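Local coordinates for protein alpha-toxin (Clostridium novyi, PDB 2VK9) that is a large clostridial toxin, modelled here as its catalytic domain, which belongs to the TcdA/TcdB glycosyltransferase family with a GT-A-type fold, at residues 136-150 with 201-215. Residues are numbered along the deposited sequence; the frame is centred on the assembly and turned at random.
Sequences NSLLVNTLKTAIIQE and VDDIIINFLSNYFKY
Asp202 and the turn 136-139 hold one end of this contact with polar bonds. Asp202 CG stands beside its own backbone N and opposite the carbonyl carbon, which brings the carboxylate within bonding distance of the successive amides of Leu138 and Leu139. Asp202 OD1 takes Leu138 N at 2.7 Å on its syn side, 16° out of the carboxylate plane; two weak bonds, from Leu138 N to Asp202 OD2 and from Leu139 N to Asp202 OD1, add to it. The backbone answers with Asp202 N to Asn136 O, 2.9 Å. From there helices 140-157 and 201-213 run in the same general direction, 27° apart over these segments, and apolar side chains fill the seam. Leu143, with CG turned anti to the backbone N (chi1 171°), divides its branches: CD2 lies against Ile205 CG1 at 3.8 Å, while CD1 reaches both Leu209 CD2 and, at 3.7 Å, Phe208 CD2. Ile147 CD1 meets the same Phe208 ring at its edge, 3.6 Å from CE2. Ala146 CB abuts Leu209 CD2. Near the C-terminal end of helix 201-213, Glu150, bent at chi2, lays CG over one face of Phe213, 3.6 Å from the ring centroid, a CH-pi contact. Glu150 OE1 accepts from Tyr215 OH at 3.1 Å on its anti side, with the hydroxyl well out of the carboxylate plane although OE1 lies near the plane of the tyrosine ring. Tyr184 packs edge-to-face with Phe213, and Gln223 bonds the Thr142 hydroxyl, tying the pair to helices 173-195 and 217-234. Within this glycosyltransferase domain the contact is thus helical packing with a polar group at each end of the contact: amide hydrogens probably stabilise the charge of buried Asp202, whereas Glu150 joins a hydrogen bond to aromatic packing.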
loop_
_atom_site.group_PDB
_atom_site.type_symbol
_atom_site.label_atom_id
_atom_site.label_comp_id
_atom_site.label_asym_id
_atom_site.label_seq_id
_atom_site.Cartn_x
_atom_site.Cartn_y
_atom_site.Cartn_z
ATOM N N ASN A 136 -22.308 4.160 -2.105
ATOM C CA ASN A 136 -22.773 4.026 -3.474
ATOM C C ASN A 136 -22.230 2.808 -4.194
ATOM O O ASN A 136 -22.711 2.461 -5.277
ATOM C CB ASN A 136 -22.484 5.295 -4.270
ATOM C CG ASN A 136 -23.477 6.407 -3.979
ATOM O OD1 ASN A 136 -23.392 7.473 -4.567
ATOM N ND2 ASN A 136 -24.429 6.159 -3.082
ATOM N N SER A 137 -21.238 2.154 -3.593
ATOM C CA SER A 137 -20.601 1.016 -4.230
ATOM C C SER A 137 -20.376 -0.080 -3.195
ATOM O O SER A 137 -19.285 -0.200 -2.606
ATOM C CB SER A 137 -19.301 1.446 -4.907
ATOM O OG SER A 137 -18.252 1.519 -3.968
ATOM N N LEU A 138 -21.434 -0.860 -2.969
ATOM C CA LEU A 138 -21.465 -1.842 -1.895
ATOM C C LEU A 138 -21.642 -3.236 -2.481
ATOM O O LEU A 138 -21.837 -4.223 -1.750
ATOM C CB LEU A 138 -22.631 -1.538 -0.953
ATOM C CG LEU A 138 -22.461 -0.434 0.077
ATOM C CD1 LEU A 138 -23.814 0.083 0.507
ATOM C CD2 LEU A 138 -21.724 -0.978 1.248
ATOM N N LEU A 139 -21.588 -3.301 -3.805
ATOM C CA LEU A 139 -21.837 -4.529 -4.518
ATOM C C LEU A 139 -20.645 -4.922 -5.375
ATOM O O LEU A 139 -20.733 -5.855 -6.176
ATOM C CB LEU A 139 -23.072 -4.378 -5.393
ATOM C CG LEU A 139 -24.422 -4.219 -4.711
ATOM C CD1 LEU A 139 -25.480 -4.022 -5.792
ATOM C CD2 LEU A 139 -24.739 -5.425 -3.820
ATOM N N VAL A 140 -19.532 -4.218 -5.199
ATOM C CA VAL A 140 -18.347 -4.450 -6.013
ATOM C C VAL A 140 -17.809 -5.865 -5.779
ATOM O O VAL A 140 -17.448 -6.570 -6.718
ATOM C CB VAL A 140 -17.257 -3.400 -5.752
ATOM C CG1 VAL A 140 -16.122 -3.577 -6.737
ATOM C CG2 VAL A 140 -17.838 -1.992 -5.859
ATOM N N ASN A 141 -17.782 -6.279 -4.521
ATOM C CA ASN A 141 -17.376 -7.616 -4.180
ATOM C C ASN A 141 -18.268 -8.684 -4.820
ATOM O O ASN A 141 -17.765 -9.674 -5.346
ATOM C CB ASN A 141 -17.355 -7.771 -2.671
ATOM C CG ASN A 141 -16.937 -9.143 -2.249
ATOM O OD1 ASN A 141 -15.828 -9.582 -2.545
ATOM N ND2 ASN A 141 -17.829 -9.845 -1.560
ATOM N N THR A 142 -19.586 -8.485 -4.771
ATOM C CA THR A 142 -20.534 -9.369 -5.461
ATOM C C THR A 142 -20.291 -9.365 -6.969
ATOM O O THR A 142 -20.357 -10.416 -7.612
ATOM C CB THR A 142 -21.998 -9.005 -5.135
ATOM O OG1 THR A 142 -22.363 -9.628 -3.904
ATOM C CG2 THR A 142 -22.963 -9.486 -6.217
ATOM N N LEU A 143 -20.000 -8.190 -7.523
ATOM C CA LEU A 143 -19.693 -8.064 -8.944
ATOM C C LEU A 143 -18.447 -8.854 -9.337
ATOM O O LEU A 143 -18.472 -9.563 -10.336
ATOM C CB LEU A 143 -19.544 -6.595 -9.365
ATOM C CG LEU A 143 -19.002 -6.368 -10.782
ATOM C CD1 LEU A 143 -19.988 -6.837 -11.834
ATOM C CD2 LEU A 143 -18.625 -4.913 -11.011
ATOM N N LYS A 144 -17.366 -8.728 -8.565
ATOM C CA LYS A 144 -16.125 -9.458 -8.866
ATOM C C LYS A 144 -16.342 -10.972 -8.863
ATOM O O LYS A 144 -15.924 -11.664 -9.793
ATOM C CB LYS A 144 -14.999 -9.096 -7.892
ATOM C CG LYS A 144 -13.649 -9.635 -8.327
ATOM C CD LYS A 144 -12.623 -9.487 -7.252
ATOM C CE LYS A 144 -11.324 -10.148 -7.661
ATOM N NZ LYS A 144 -10.425 -10.277 -6.486
ATOM N N THR A 145 -16.990 -11.466 -7.807
ATOM C CA THR A 145 -17.380 -12.861 -7.709
ATOM C C THR A 145 -18.167 -13.267 -8.956
ATOM O O THR A 145 -17.839 -14.259 -9.605
ATOM C CB THR A 145 -18.206 -13.133 -6.431
ATOM O OG1 THR A 145 -17.393 -12.899 -5.278
ATOM C CG2 THR A 145 -18.718 -14.579 -6.402
ATOM N N ALA A 146 -19.183 -12.484 -9.302
ATOM C CA ALA A 146 -20.007 -12.804 -10.454
ATOM C C ALA A 146 -19.143 -12.960 -11.703
ATOM O O ALA A 146 -19.253 -13.964 -12.399
ATOM C CB ALA A 146 -21.088 -11.749 -10.656
ATOM N N ILE A 147 -18.265 -11.985 -11.955
ATOM C CA ILE A 147 -17.396 -12.006 -13.132
ATOM C C ILE A 147 -16.614 -13.303 -13.190
ATOM O O ILE A 147 -16.592 -13.955 -14.230
ATOM C CB ILE A 147 -16.405 -10.823 -13.161
ATOM C CG1 ILE A 147 -17.142 -9.487 -13.290
ATOM C CG2 ILE A 147 -15.394 -10.984 -14.299
ATOM C CD1 ILE A 147 -18.078 -9.417 -14.472
ATOM N N ILE A 148 -15.995 -13.675 -12.068
ATOM C CA ILE A 148 -15.189 -14.893 -11.985
ATOM C C ILE A 148 -16.049 -16.136 -12.157
ATOM O O ILE A 148 -15.841 -16.886 -13.105
ATOM C CB ILE A 148 -14.365 -14.973 -10.678
ATOM C CG1 ILE A 148 -13.237 -13.949 -10.704
ATOM C CG2 ILE A 148 -13.772 -16.363 -10.491
ATOM C CD1 ILE A 148 -12.567 -13.754 -9.357
ATOM N N GLN A 149 -17.018 -16.325 -11.262
ATOM C CA GLN A 149 -17.876 -17.511 -11.251
ATOM C C GLN A 149 -18.662 -17.718 -12.538
ATOM O O GLN A 149 -18.852 -18.845 -12.974
ATOM C CB GLN A 149 -18.848 -17.467 -10.074
ATOM C CG GLN A 149 -18.195 -17.646 -8.708
ATOM C CD GLN A 149 -17.492 -18.996 -8.534
ATOM O OE1 GLN A 149 -17.946 -20.034 -9.046
ATOM N NE2 GLN A 149 -16.381 -18.988 -7.799
ATOM N N GLU A 150 -19.118 -16.639 -13.150
ATOM C CA GLU A 150 -19.930 -16.758 -14.348
ATOM C C GLU A 150 -19.099 -17.110 -15.589
ATOM O O GLU A 150 -19.595 -17.769 -16.505
ATOM C CB GLU A 150 -20.738 -15.477 -14.572
ATOM C CG GLU A 150 -22.121 -15.711 -15.140
ATOM C CD GLU A 150 -23.028 -16.521 -14.216
ATOM O OE1 GLU A 150 -22.920 -16.384 -12.976
ATOM O OE2 GLU A 150 -23.865 -17.291 -14.741
ATOM N N VAL A 201 -22.463 3.545 -8.770
ATOM C CA VAL A 201 -21.780 2.305 -9.108
ATOM C C VAL A 201 -22.667 1.077 -8.858
ATOM O O VAL A 201 -22.735 0.169 -9.699
ATOM C CB VAL A 201 -20.444 2.183 -8.345
ATOM C CG1 VAL A 201 -19.870 0.773 -8.446
ATOM C CG2 VAL A 201 -19.449 3.199 -8.876
ATOM N N ASP A 202 -23.354 1.056 -7.715
ATOM C CA ASP A 202 -24.240 -0.056 -7.393
ATOM C C ASP A 202 -25.388 -0.185 -8.371
ATOM O O ASP A 202 -25.706 -1.289 -8.797
ATOM C CB ASP A 202 -24.784 0.060 -5.980
ATOM C CG ASP A 202 -23.812 -0.458 -4.945
ATOM O OD1 ASP A 202 -22.830 -1.156 -5.313
ATOM O OD2 ASP A 202 -24.035 -0.162 -3.748
ATOM N N ASP A 203 -26.002 0.939 -8.732
ATOM C CA ASP A 203 -27.090 0.919 -9.701
ATOM C C ASP A 203 -26.605 0.339 -11.020
ATOM O O ASP A 203 -27.301 -0.452 -11.647
ATOM C CB ASP A 203 -27.683 2.314 -9.899
ATOM C CG ASP A 203 -28.411 2.837 -8.652
ATOM O OD1 ASP A 203 -29.060 2.033 -7.928
ATOM O OD2 ASP A 203 -28.330 4.069 -8.403
ATOM N N ILE A 204 -25.395 0.718 -11.416
ATOM C CA ILE A 204 -24.777 0.230 -12.645
ATOM C C ILE A 204 -24.506 -1.267 -12.560
ATOM O O ILE A 204 -24.755 -2.015 -13.503
ATOM C CB ILE A 204 -23.486 1.002 -12.956
ATOM C CG1 ILE A 204 -23.824 2.479 -13.186
ATOM C CG2 ILE A 204 -22.774 0.400 -14.157
ATOM C CD1 ILE A 204 -22.631 3.398 -13.260
ATOM N N ILE A 205 -24.015 -1.703 -11.416
ATOM C CA ILE A 205 -23.799 -3.114 -11.204
ATOM C C ILE A 205 -25.124 -3.868 -11.291
ATOM O O ILE A 205 -25.219 -4.832 -12.048
ATOM C CB ILE A 205 -23.056 -3.399 -9.891
ATOM C CG1 ILE A 205 -21.635 -2.824 -9.959
ATOM C CG2 ILE A 205 -23.026 -4.900 -9.625
ATOM C CD1 ILE A 205 -20.892 -2.877 -8.652
ATOM N N ILE A 206 -26.150 -3.414 -10.566
ATOM C CA ILE A 206 -27.471 -4.066 -10.598
ATOM C C ILE A 206 -27.974 -4.194 -12.028
ATOM O O ILE A 206 -28.539 -5.208 -12.405
ATOM C CB ILE A 206 -28.515 -3.337 -9.707
ATOM C CG1 ILE A 206 -28.152 -3.495 -8.238
ATOM C CG2 ILE A 206 -29.927 -3.891 -9.923
ATOM C CD1 ILE A 206 -28.974 -2.667 -7.312
ATOM N N ASN A 207 -27.742 -3.161 -12.824
ATOM C CA ASN A 207 -28.114 -3.182 -14.235
ATOM C C ASN A 207 -27.356 -4.277 -14.988
ATOM O O ASN A 207 -27.951 -5.071 -15.725
ATOM C CB ASN A 207 -27.843 -1.816 -14.866
ATOM C CG ASN A 207 -28.705 -1.553 -16.079
ATOM O OD1 ASN A 207 -28.537 -2.186 -17.115
ATOM N ND2 ASN A 207 -29.626 -0.596 -15.962
ATOM N N PHE A 208 -26.047 -4.319 -14.763
ATOM C CA PHE A 208 -25.154 -5.236 -15.447
ATOM C C PHE A 208 -25.440 -6.697 -15.103
ATOM O O PHE A 208 -25.512 -7.541 -15.992
ATOM C CB PHE A 208 -23.710 -4.880 -15.103
ATOM C CG PHE A 208 -22.698 -5.798 -15.709
ATOM C CD1 PHE A 208 -22.408 -5.736 -17.074
ATOM C CD2 PHE A 208 -22.007 -6.709 -14.910
ATOM C CE1 PHE A 208 -21.463 -6.583 -17.645
ATOM C CE2 PHE A 208 -21.059 -7.561 -15.459
ATOM C CZ PHE A 208 -20.786 -7.504 -16.835
ATOM N N LEU A 209 -25.617 -6.986 -13.820
ATOM C CA LEU A 209 -25.831 -8.355 -13.385
ATOM C C LEU A 209 -27.188 -8.926 -13.783
ATOM O O LEU A 209 -27.301 -10.125 -13.988
ATOM C CB LEU A 209 -25.611 -8.498 -11.882
ATOM C CG LEU A 209 -24.179 -8.270 -11.409
ATOM C CD1 LEU A 209 -24.068 -8.557 -9.928
ATOM C CD2 LEU A 209 -23.183 -9.114 -12.186
ATOM N N SER A 210 -28.213 -8.086 -13.893
ATOM C CA SER A 210 -29.541 -8.571 -14.290
ATOM C C SER A 210 -29.696 -8.710 -15.805
ATOM O O SER A 210 -30.296 -9.669 -16.279
ATOM C CB SER A 210 -30.636 -7.660 -13.766
ATOM O OG SER A 210 -30.630 -6.438 -14.473
ATOM N N ASN A 211 -29.170 -7.748 -16.558
ATOM C CA ASN A 211 -29.246 -7.819 -18.016
ATOM C C ASN A 211 -28.282 -8.816 -18.662
ATOM O O ASN A 211 -28.611 -9.402 -19.684
ATOM C CB ASN A 211 -29.108 -6.434 -18.651
ATOM C CG ASN A 211 -30.278 -5.523 -18.317
ATOM O OD1 ASN A 211 -31.401 -5.723 -18.790
ATOM N ND2 ASN A 211 -30.020 -4.515 -17.498
ATOM N N TYR A 212 -27.108 -9.020 -18.070
ATOM C CA TYR A 212 -26.107 -9.910 -18.666
ATOM C C TYR A 212 -26.091 -11.318 -18.091
ATOM O O TYR A 212 -25.877 -12.271 -18.828
ATOM C CB TYR A 212 -24.711 -9.287 -18.614
ATOM C CG TYR A 212 -24.463 -8.289 -19.725
ATOM C CD1 TYR A 212 -25.000 -6.997 -19.668
ATOM C CD2 TYR A 212 -23.701 -8.638 -20.844
ATOM C CE1 TYR A 212 -24.777 -6.061 -20.702
ATOM C CE2 TYR A 212 -23.473 -7.720 -21.883
ATOM C CZ TYR A 212 -24.014 -6.434 -21.804
ATOM O OH TYR A 212 -23.784 -5.531 -22.822
ATOM N N PHE A 213 -26.324 -11.463 -16.792
ATOM C CA PHE A 213 -26.335 -12.796 -16.186
ATOM C C PHE A 213 -27.683 -13.217 -15.593
ATOM O O PHE A 213 -27.778 -14.255 -14.932
ATOM C CB PHE A 213 -25.236 -12.921 -15.129
ATOM C CG PHE A 213 -23.859 -12.567 -15.624
ATOM C CD1 PHE A 213 -23.061 -11.677 -14.906
ATOM C CD2 PHE A 213 -23.355 -13.121 -16.798
ATOM C CE1 PHE A 213 -21.783 -11.340 -15.347
ATOM C CE2 PHE A 213 -22.078 -12.791 -17.247
ATOM C CZ PHE A 213 -21.289 -11.897 -16.518
ATOM N N LYS A 214 -28.718 -12.419 -15.839
ATOM C CA LYS A 214 -30.072 -12.656 -15.298
ATOM C C LYS A 214 -30.153 -12.849 -13.768
ATOM O O LYS A 214 -30.955 -13.642 -13.268
ATOM C CB LYS A 214 -30.789 -13.788 -16.059
ATOM C CG LYS A 214 -31.183 -13.416 -17.483
ATOM C CD LYS A 214 -32.117 -14.466 -18.091
ATOM C CE LYS A 214 -32.322 -14.252 -19.601
ATOM N NZ LYS A 214 -33.183 -15.318 -20.206
ATOM N N TYR A 215 -29.329 -12.107 -13.035
ATOM C CA TYR A 215 -29.403 -12.060 -11.582
ATOM C C TYR A 215 -30.649 -11.312 -11.146
ATOM O O TYR A 215 -31.059 -10.364 -11.801
ATOM C CB TYR A 215 -28.179 -11.349 -11.029
ATOM C CG TYR A 215 -26.961 -12.215 -10.895
ATOM C CD1 TYR A 215 -26.570 -13.061 -11.922
ATOM C CD2 TYR A 215 -26.180 -12.164 -9.741
ATOM C CE1 TYR A 215 -25.442 -13.849 -11.807
ATOM C CE2 TYR A 215 -25.048 -12.950 -9.611
ATOM C CZ TYR A 215 -24.684 -13.791 -10.652
ATOM O OH TYR A 215 -23.564 -14.582 -10.541
#